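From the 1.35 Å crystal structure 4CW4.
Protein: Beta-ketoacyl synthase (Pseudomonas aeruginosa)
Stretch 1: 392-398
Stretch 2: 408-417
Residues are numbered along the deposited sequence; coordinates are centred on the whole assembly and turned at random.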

# COMPACT_ATOMS: atom_id res chain seq x y z
N VAL A 392 -3.41 15.40 11.06
CA VAL A 392 -4.29 14.74 10.12
C VAL A 392 -5.13 13.76 10.91
O VAL A 392 -4.61 12.97 11.70
N PHE A 393 -6.43 13.82 10.68
CA PHE A 393 -7.36 12.88 11.30
C PHE A 393 -7.97 11.97 10.26
O PHE A 393 -8.37 12.41 9.17
N ILE A 394 -8.03 10.69 10.61
CA ILE A 394 -8.49 9.64 9.74
C ILE A 394 -9.55 8.83 10.47
O ILE A 394 -9.33 8.39 11.60
N ASN A 395 -10.69 8.63 9.84
CA ASN A 395 -11.79 7.87 10.42
C ASN A 395 -12.51 7.10 9.33
O ASN A 395 -12.84 7.65 8.27
N ALA A 396 -12.79 5.82 9.60
CA ALA A 396 -13.54 4.96 8.69
C ALA A 396 -15.04 5.21 8.88
O ALA A 396 -15.45 6.11 9.62
N ASP A 397 -15.86 4.42 8.20
CA ASP A 397 -17.28 4.71 8.06
C ASP A 397 -18.19 3.84 8.94
O ASP A 397 -19.39 4.01 8.91
N GLY A 398 -17.62 2.90 9.68
CA GLY A 398 -18.42 1.93 10.39
C GLY A 398 -18.91 0.86 9.43
O GLY A 398 -18.32 0.64 8.35
N PRO A 408 -20.04 7.91 6.94
CA PRO A 408 -20.02 8.97 7.94
C PRO A 408 -18.67 9.36 8.51
O PRO A 408 -18.64 10.33 9.26
N GLY A 409 -17.59 8.65 8.19
CA GLY A 409 -16.31 8.93 8.79
C GLY A 409 -15.82 10.35 8.56
O GLY A 409 -15.10 10.92 9.39
N ASN A 410 -16.16 10.92 7.41
CA ASN A 410 -15.67 12.25 7.09
C ASN A 410 -16.28 13.33 8.01
O ASN A 410 -15.69 14.39 8.18
N TYR A 411 -17.42 13.05 8.65
CA TYR A 411 -17.93 13.96 9.67
C TYR A 411 -16.91 14.12 10.79
O TYR A 411 -16.64 15.20 11.27
N LEU A 412 -16.37 12.98 11.20
CA LEU A 412 -15.43 12.91 12.30
C LEU A 412 -14.09 13.57 11.95
O LEU A 412 -13.55 14.32 12.76
N THR A 413 -13.58 13.31 10.75
CA THR A 413 -12.28 13.88 10.38
C THR A 413 -12.36 15.41 10.28
O THR A 413 -11.48 16.11 10.76
N VAL A 414 -13.41 15.93 9.65
CA VAL A 414 -13.53 17.37 9.50
C VAL A 414 -13.75 18.05 10.86
O VAL A 414 -13.10 19.04 11.17
N ALA A 415 -14.63 17.49 11.68
CA ALA A 415 -14.90 18.06 13.00
C ALA A 415 -13.63 18.08 13.83
O ALA A 415 -13.30 19.11 14.44
N LYS A 416 -12.91 16.96 13.88
CA LYS A 416 -11.69 16.91 14.70
C LYS A 416 -10.64 17.87 14.16
O LYS A 416 -9.89 18.50 14.92
N ALA A 417 -10.57 18.01 12.84
CA ALA A 417 -9.58 18.91 12.24
C ALA A 417 -9.85 20.36 12.65
O ALA A 417 -8.94 21.09 13.06

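Strand 392-394 and the helix of the second stretch run nearly antiparallel, their N-to-C directions 158° apart and their axes 7.3 Å apart at closest approach. Contact between the two stretches buries 508 Å², summed over both sides. Alternation along the extended chain sets the pattern: the CA-to-CB bonds of Phe-393 and Asn-395 point toward the helix, whereas those of Val-392, Ile-394 and Ala-396 point away. From the helix, the CA-to-CB bonds of Leu-412 and Lys-416, one turn apart, point toward the first stretch, and the CA-to-CB bond of Thr-413 points sideways.

Van der Waals packing centres on Phe-393, which gives up more area than any other residue here. With chi1 at -63° (m), its ring packs against Lys-416 and Ala-417. Lys-416 CB sits 3.9 Å from the Phe-393 ring centroid and 18° off the ring normal, a CH-pi contact over one face. The lysine chain (m, t, p, t) extends so that Lys-416 CE lies 3.5 Å from Phe-393 CD1. Ala-417 adds an apolar contact, its CB 4.2 Å from Phe-393 CD2. Thr-413, chi1 70° (p), places its methyl against the first stretch, in van der Waals contact with two oxygens: Thr-413 CG2 is 3.3 Å from Phe-393 O and also 3.3 Å from Asn-395 OD1. Asn-395 (chi1 -67°, m) packs with its CG 3.6 Å from Leu-412 CB and its CB 3.6 Å from Gly-409 O; Leu-412 has chi1 -78° (m) and chi2 57° (p).

Direct polar pairing is confined to one hydrogen bond across the stretches. Asp-397 has a sideways CA-to-CB bond, but chi1 of -77° (m) brings its end nearer the helix, and Gly-409 N donates to Asp-397 OD1 at 2.9 Å with an angle of 153°. Pro-408 N is 3.4 Å from the same Asp-397 OD1 but has no hydrogen to offer. Within the helix, Asn-410 ND2 donates to Thr-413 OG1 at 2.9 Å; the CA-to-CB bond of Asn-410 (chi1 -164°, t) points away from the first stretch.

Water 1 links the side chains of Asn-395 and Lys-416. It donates to Asn-395 OD1 at 2.7 Å and accepts from Lys-416 NZ at 2.8 Å, so the water bridges the amide oxygen and the ammonium group while Lys-416 CB and CE contact the aromatic ring.

Close backbone approach leaves no room for a side chain at Gly-409. Gly-409 CA lies 3.1 Å from Ala-396 O. An ideal CB on Gly-409 would clash with both Ala-396 O and Asn-395 O. Ala-396 O is buried here without a hydrogen-bonding partner in the model.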

# COMPACT_ATOMS: atom_id res chain seq x y z
CB VAL A 392 -3.50 13.95 9.04
CG1 VAL A 392 -4.43 13.06 8.20
CG2 VAL A 392 -2.72 14.92 8.14
CB PHE A 393 -8.42 13.65 12.07
CG PHE A 393 -7.85 14.45 13.21
CD1 PHE A 393 -7.34 13.81 14.33
CD2 PHE A 393 -7.76 15.82 13.13
CE1 PHE A 393 -6.77 14.56 15.36
CE2 PHE A 393 -7.20 16.56 14.15
CZ PHE A 393 -6.72 15.93 15.27
CB ILE A 394 -7.31 8.70 9.37
CG1 ILE A 394 -6.30 9.45 8.49
CG2 ILE A 394 -7.81 7.44 8.69
CD1 ILE A 394 -4.96 8.72 8.28
CB ASN A 395 -12.80 8.80 11.10
CG ASN A 395 -12.22 9.48 12.33
OD1 ASN A 395 -11.65 10.58 12.23
ND2 ASN A 395 -12.33 8.81 13.48
CB ALA A 396 -13.17 3.50 8.92
CB ASP A 397 -17.71 4.49 6.60
CG ASP A 397 -17.27 5.59 5.67
OD1 ASP A 397 -16.94 6.72 6.12
OD2 ASP A 397 -17.29 5.33 4.44
CB PRO A 408 -20.91 8.43 9.06
CG PRO A 408 -21.12 7.03 8.79
CD PRO A 408 -20.84 6.75 7.36
CB ASN A 410 -15.91 12.54 5.60
CG ASN A 410 -15.11 13.71 5.05
OD1 ASN A 410 -15.61 14.40 4.17
ND2 ASN A 410 -13.89 13.90 5.49
CB TYR A 411 -19.26 13.48 10.26
CG TYR A 411 -20.47 13.74 9.38
CD1 TYR A 411 -20.85 12.82 8.41
CD2 TYR A 411 -21.22 14.91 9.52
CE1 TYR A 411 -21.95 13.06 7.60
CE2 TYR A 411 -22.32 15.15 8.72
CZ TYR A 411 -22.68 14.21 7.75
OH TYR A 411 -23.76 14.40 6.93
CB LEU A 412 -15.20 11.46 12.72
CG LEU A 412 -16.30 10.82 13.58
CD1 LEU A 412 -17.67 10.85 12.93
CD2 LEU A 412 -15.91 9.39 13.92
CB THR A 413 -11.68 13.28 9.09
OG1 THR A 413 -12.42 13.67 7.93
CG2 THR A 413 -11.65 11.76 9.15
CB VAL A 414 -14.65 17.76 8.51
CG1 VAL A 414 -14.79 19.28 8.42
CG2 VAL A 414 -14.36 17.15 7.12
CB ALA A 415 -15.99 17.28 13.72
CB LYS A 416 -11.11 15.50 14.76
CG LYS A 416 -11.95 14.52 15.54
CD LYS A 416 -11.31 13.15 15.57
CE LYS A 416 -10.09 13.13 16.45
NZ LYS A 416 -9.41 11.81 16.52
CB ALA A 417 -9.57 18.77 10.71
O HOH W 1 -9.58 10.74 13.97